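Protocadherin gamma-B3 (Homo sapiens, PDB 5K8R) is a potential calcium-dependent cell-adhesion protein that may help to establish and maintain specific neuronal connections in the brain. Local coordinates at residues A203-D215 and I287-A299. Residues are numbered along the deposited sequence; the frame is centred on the assembly and turned at random.
Sequences ADANDNPPVFTQD and IGVEAKDGGHHTA. With CA (calcium ion), chain J; CA (calcium ion), chain H; CA (calcium ion), chain I.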
loop_
_atom_site.group_PDB
_atom_site.type_symbol
_atom_site.label_atom_id
_atom_site.label_comp_id
_atom_site.label_asym_id
_atom_site.label_seq_id
_atom_site.Cartn_x
_atom_site.Cartn_y
_atom_site.Cartn_z
ATOM N N ALA A 203 4.122 2.731 -10.597
ATOM C CA ALA A 203 3.358 2.687 -9.359
ATOM C C ALA A 203 4.186 3.241 -8.206
ATOM O O ALA A 203 5.384 2.966 -8.091
ATOM C CB ALA A 203 2.917 1.257 -9.054
ATOM N N ASP A 204 3.537 4.021 -7.345
ATOM C CA ASP A 204 4.232 4.701 -6.261
ATOM C C ASP A 204 4.601 3.732 -5.146
ATOM O O ASP A 204 3.839 2.821 -4.812
ATOM C CB ASP A 204 3.366 5.825 -5.691
ATOM C CG ASP A 204 4.080 6.622 -4.612
ATOM O OD1 ASP A 204 5.240 7.027 -4.837
ATOM O OD2 ASP A 204 3.484 6.836 -3.536
ATOM N N ALA A 205 5.781 3.942 -4.569
ATOM C CA ALA A 205 6.210 3.256 -3.364
ATOM C C ALA A 205 6.549 4.287 -2.296
ATOM O O ALA A 205 6.863 5.441 -2.596
ATOM C CB ALA A 205 7.420 2.354 -3.630
ATOM N N ASN A 206 6.479 3.860 -1.038
ATOM C CA ASN A 206 6.729 4.758 0.090
ATOM C C ASN A 206 8.227 4.832 0.393
ATOM O O ASN A 206 8.700 4.473 1.471
ATOM C CB ASN A 206 5.938 4.306 1.310
ATOM C CG ASN A 206 5.866 5.375 2.382
ATOM O OD1 ASN A 206 5.524 6.524 2.104
ATOM N ND2 ASN A 206 6.204 5.006 3.610
ATOM N N ASP A 207 8.979 5.319 -0.593
ATOM C CA ASP A 207 10.425 5.444 -0.482
ATOM C C ASP A 207 10.867 6.840 -0.060
ATOM O O ASP A 207 12.062 7.149 -0.133
ATOM C CB ASP A 207 11.093 5.058 -1.806
ATOM C CG ASP A 207 10.461 5.742 -3.006
ATOM O OD1 ASP A 207 9.835 6.808 -2.837
ATOM O OD2 ASP A 207 10.598 5.209 -4.128
ATOM N N ASN A 208 9.941 7.686 0.376
ATOM C CA ASN A 208 10.257 9.049 0.800
ATOM C C ASN A 208 9.636 9.309 2.165
ATOM O O ASN A 208 8.394 9.356 2.276
ATOM C CB ASN A 208 9.761 10.070 -0.219
ATOM C CG ASN A 208 10.534 10.018 -1.520
ATOM O OD1 ASN A 208 11.615 10.596 -1.635
ATOM N ND2 ASN A 208 9.983 9.326 -2.511
ATOM N N PRO A 209 10.435 9.471 3.215
ATOM C CA PRO A 209 9.880 9.819 4.527
ATOM C C PRO A 209 9.435 11.268 4.555
ATOM O O PRO A 209 9.819 12.059 3.680
ATOM C CB PRO A 209 11.059 9.580 5.487
ATOM C CG PRO A 209 12.059 8.774 4.702
ATOM C CD PRO A 209 11.877 9.196 3.282
ATOM N N PRO A 210 8.614 11.658 5.532
ATOM C CA PRO A 210 8.266 13.076 5.670
ATOM C C PRO A 210 9.491 13.906 6.021
ATOM O O PRO A 210 10.434 13.426 6.654
ATOM C CB PRO A 210 7.238 13.083 6.809
ATOM C CG PRO A 210 6.708 11.686 6.856
ATOM C CD PRO A 210 7.860 10.810 6.469
ATOM N N VAL A 211 9.473 15.167 5.593
ATOM C CA VAL A 211 10.573 16.096 5.826
ATOM C C VAL A 211 9.996 17.392 6.377
ATOM O O VAL A 211 9.234 18.079 5.686
ATOM C CB VAL A 211 11.382 16.370 4.547
ATOM C CG1 VAL A 211 12.364 17.508 4.778
ATOM C CG2 VAL A 211 12.113 15.113 4.101
ATOM N N PHE A 212 10.358 17.724 7.613
ATOM C CA PHE A 212 9.925 18.982 8.205
ATOM C C PHE A 212 10.651 20.151 7.554
ATOM O O PHE A 212 11.836 20.061 7.219
ATOM C CB PHE A 212 10.182 18.987 9.711
ATOM C CG PHE A 212 9.105 18.319 10.513
ATOM C CD1 PHE A 212 7.885 18.945 10.712
ATOM C CD2 PHE A 212 9.314 17.073 11.080
ATOM C CE1 PHE A 212 6.890 18.336 11.454
ATOM C CE2 PHE A 212 8.324 16.460 11.823
ATOM C CZ PHE A 212 7.111 17.094 12.012
ATOM N N THR A 213 9.928 21.260 7.378
ATOM C CA THR A 213 10.537 22.453 6.801
ATOM C C THR A 213 11.570 23.066 7.739
ATOM O O THR A 213 12.490 23.752 7.281
ATOM C CB THR A 213 9.459 23.482 6.459
ATOM O OG1 THR A 213 8.825 23.932 7.663
ATOM C CG2 THR A 213 8.414 22.867 5.545
ATOM N N GLN A 214 11.432 22.837 9.044
ATOM C CA GLN A 214 12.382 23.324 10.032
ATOM C C GLN A 214 12.589 22.256 11.092
ATOM O O GLN A 214 11.642 21.564 11.479
ATOM C CB GLN A 214 11.898 24.620 10.700
ATOM C CG GLN A 214 11.643 25.776 9.748
ATOM C CD GLN A 214 11.121 27.007 10.463
ATOM O OE1 GLN A 214 11.157 27.086 11.691
ATOM N NE2 GLN A 214 10.628 27.972 9.696
ATOM N N ASP A 215 13.829 22.122 11.558
ATOM C CA ASP A 215 14.127 21.247 12.684
ATOM C C ASP A 215 13.801 21.889 14.025
ATOM O O ASP A 215 13.955 21.237 15.062
ATOM C CB ASP A 215 15.599 20.826 12.655
ATOM C CG ASP A 215 15.922 19.917 11.487
ATOM O OD1 ASP A 215 15.039 19.129 11.084
ATOM O OD2 ASP A 215 17.058 19.987 10.973
ATOM N N ILE A 287 8.933 20.980 23.059
ATOM C CA ILE A 287 8.059 19.845 22.788
ATOM C C ILE A 287 8.538 19.144 21.526
ATOM O O ILE A 287 8.837 19.800 20.523
ATOM C CB ILE A 287 6.592 20.289 22.628
ATOM C CG1 ILE A 287 6.132 21.081 23.853
ATOM C CG2 ILE A 287 5.697 19.089 22.398
ATOM C CD1 ILE A 287 4.830 21.819 23.640
ATOM N N GLY A 288 8.600 17.816 21.571
ATOM C CA GLY A 288 8.939 17.033 20.396
ATOM C C GLY A 288 7.707 16.749 19.547
ATOM O O GLY A 288 6.635 16.435 20.064
ATOM N N VAL A 289 7.880 16.853 18.233
ATOM C CA VAL A 289 6.797 16.676 17.273
ATOM C C VAL A 289 7.183 15.572 16.297
ATOM O O VAL A 289 8.307 15.557 15.777
ATOM C CB VAL A 289 6.481 17.984 16.524
ATOM C CG1 VAL A 289 5.438 17.743 15.444
ATOM C CG2 VAL A 289 6.002 19.048 17.502
ATOM N N GLU A 290 6.249 14.655 16.052
ATOM C CA GLU A 290 6.432 13.529 15.150
ATOM C C GLU A 290 5.457 13.637 13.985
ATOM O O GLU A 290 4.289 13.998 14.172
ATOM C CB GLU A 290 6.218 12.198 15.881
ATOM C CG GLU A 290 6.217 10.973 14.978
ATOM C CD GLU A 290 5.680 9.737 15.671
ATOM O OE1 GLU A 290 4.961 9.886 16.682
ATOM O OE2 GLU A 290 5.977 8.617 15.209
ATOM N N ALA A 291 5.945 13.324 12.787
ATOM C CA ALA A 291 5.133 13.266 11.580
ATOM C C ALA A 291 5.249 11.877 10.973
ATOM O O ALA A 291 6.361 11.380 10.758
ATOM C CB ALA A 291 5.569 14.325 10.565
ATOM N N LYS A 292 4.105 11.251 10.705
ATOM C CA LYS A 292 4.055 9.915 10.129
ATOM C C LYS A 292 3.282 9.939 8.818
ATOM O O LYS A 292 2.438 10.811 8.594
ATOM C CB LYS A 292 3.404 8.913 11.091
ATOM C CG LYS A 292 4.156 8.709 12.394
ATOM C CD LYS A 292 3.377 7.807 13.337
ATOM C CE LYS A 292 3.064 6.466 12.691
ATOM N NZ LYS A 292 2.258 5.592 13.589
ATOM N N ASP A 293 3.575 8.975 7.951
ATOM C CA ASP A 293 2.848 8.814 6.702
ATOM C C ASP A 293 2.090 7.486 6.711
ATOM O O ASP A 293 1.995 6.804 7.741
ATOM C CB ASP A 293 3.799 8.931 5.503
ATOM C CG ASP A 293 4.933 7.918 5.537
ATOM O OD1 ASP A 293 4.938 7.035 6.421
ATOM O OD2 ASP A 293 5.819 8.002 4.659
ATOM N N GLY A 294 1.542 7.118 5.550
ATOM C CA GLY A 294 0.783 5.880 5.463
ATOM C C GLY A 294 1.645 4.642 5.617
ATOM O O GLY A 294 1.213 3.645 6.202
ATOM N N GLY A 295 2.869 4.685 5.098
ATOM C CA GLY A 295 3.816 3.598 5.232
ATOM C C GLY A 295 4.612 3.603 6.518
ATOM O O GLY A 295 5.614 2.885 6.614
ATOM N N HIS A 296 4.202 4.404 7.502
ATOM C CA HIS A 296 4.801 4.461 8.833
ATOM C C HIS A 296 6.228 4.999 8.827
ATOM O O HIS A 296 6.990 4.737 9.762
ATOM C CB HIS A 296 4.755 3.091 9.521
ATOM C CG HIS A 296 3.382 2.501 9.592
ATOM N ND1 HIS A 296 2.920 1.579 8.677
ATOM C CD2 HIS A 296 2.364 2.713 10.458
ATOM C CE1 HIS A 296 1.679 1.242 8.982
ATOM N NE2 HIS A 296 1.319 1.916 10.060
ATOM N N HIS A 297 6.612 5.748 7.796
ATOM C CA HIS A 297 7.842 6.524 7.867
ATOM C C HIS A 297 7.652 7.688 8.830
ATOM O O HIS A 297 6.594 8.321 8.863
ATOM C CB HIS A 297 8.238 7.042 6.485
ATOM C CG HIS A 297 9.070 6.083 5.692
ATOM N ND1 HIS A 297 9.891 5.147 6.281
ATOM C CD2 HIS A 297 9.210 5.919 4.355
ATOM C CE1 HIS A 297 10.502 4.446 5.341
ATOM N NE2 HIS A 297 10.105 4.895 4.164
ATOM N N THR A 298 8.684 7.971 9.620
ATOM C CA THR A 298 8.589 8.954 10.688
ATOM C C THR A 298 9.617 10.061 10.502
ATOM O O THR A 298 10.692 9.853 9.930
ATOM C CB THR A 298 8.786 8.298 12.060
ATOM O OG1 THR A 298 10.030 7.587 12.077
ATOM C CG2 THR A 298 7.649 7.333 12.357
ATOM N N ALA A 299 9.263 11.249 10.990
ATOM C CA ALA A 299 10.172 12.381 11.068
ATOM C C ALA A 299 9.929 13.094 12.389
ATOM O O ALA A 299 8.816 13.074 12.921
ATOM C CB ALA A 299 9.987 13.351 9.894
HETATM CA CA CA J . 7.705 7.198 -4.064
HETATM CA CA CA H . 6.085 8.864 2.112
HETATM CA CA CA I . 11.166 7.154 -5.613
HETATM O O HOH W 1 13.272 6.107 -6.450
#
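Asn206, Asn208 and Asp293 share one calcium ion at the linker between the second and third cadherin repeats, where residues 204-208 form the Asp-X-Asn-Asp-Asn calcium-binding motif. Asn208 contributes its backbone O at 2.4 Å from the metal, and Asp293 OD2 binds it at 2.7 Å, at roughly a right angle to the Asn208 O bond. Asp238, Asp240 and Asn244 complete this site, while Asp207 serves the two neighbouring calcium ions, one through each carboxylate oxygen. Past the metal, the His297 ring takes over: with CG beside the backbone N (chi1 -87°), it lies under Pro209, whose CG makes a CH-pi contact over one face, 4.2 Å from the ring centroid. At the ring edge, NE2 sits 3.1 Å from Asn206 O. With an alanine at His297, Pro209 would probably lose the ring face it rests on, and Asn206 O its imidazole neighbour. Further along, the contact is apolar and joins the two sheets of the third repeat's beta sandwich. Pro210 CB rests 4.1 Å from Ala299 CB, and Phe212 dips in between Val289 and Ala299, bringing CZ to 3.5 Å from Ala291 CB.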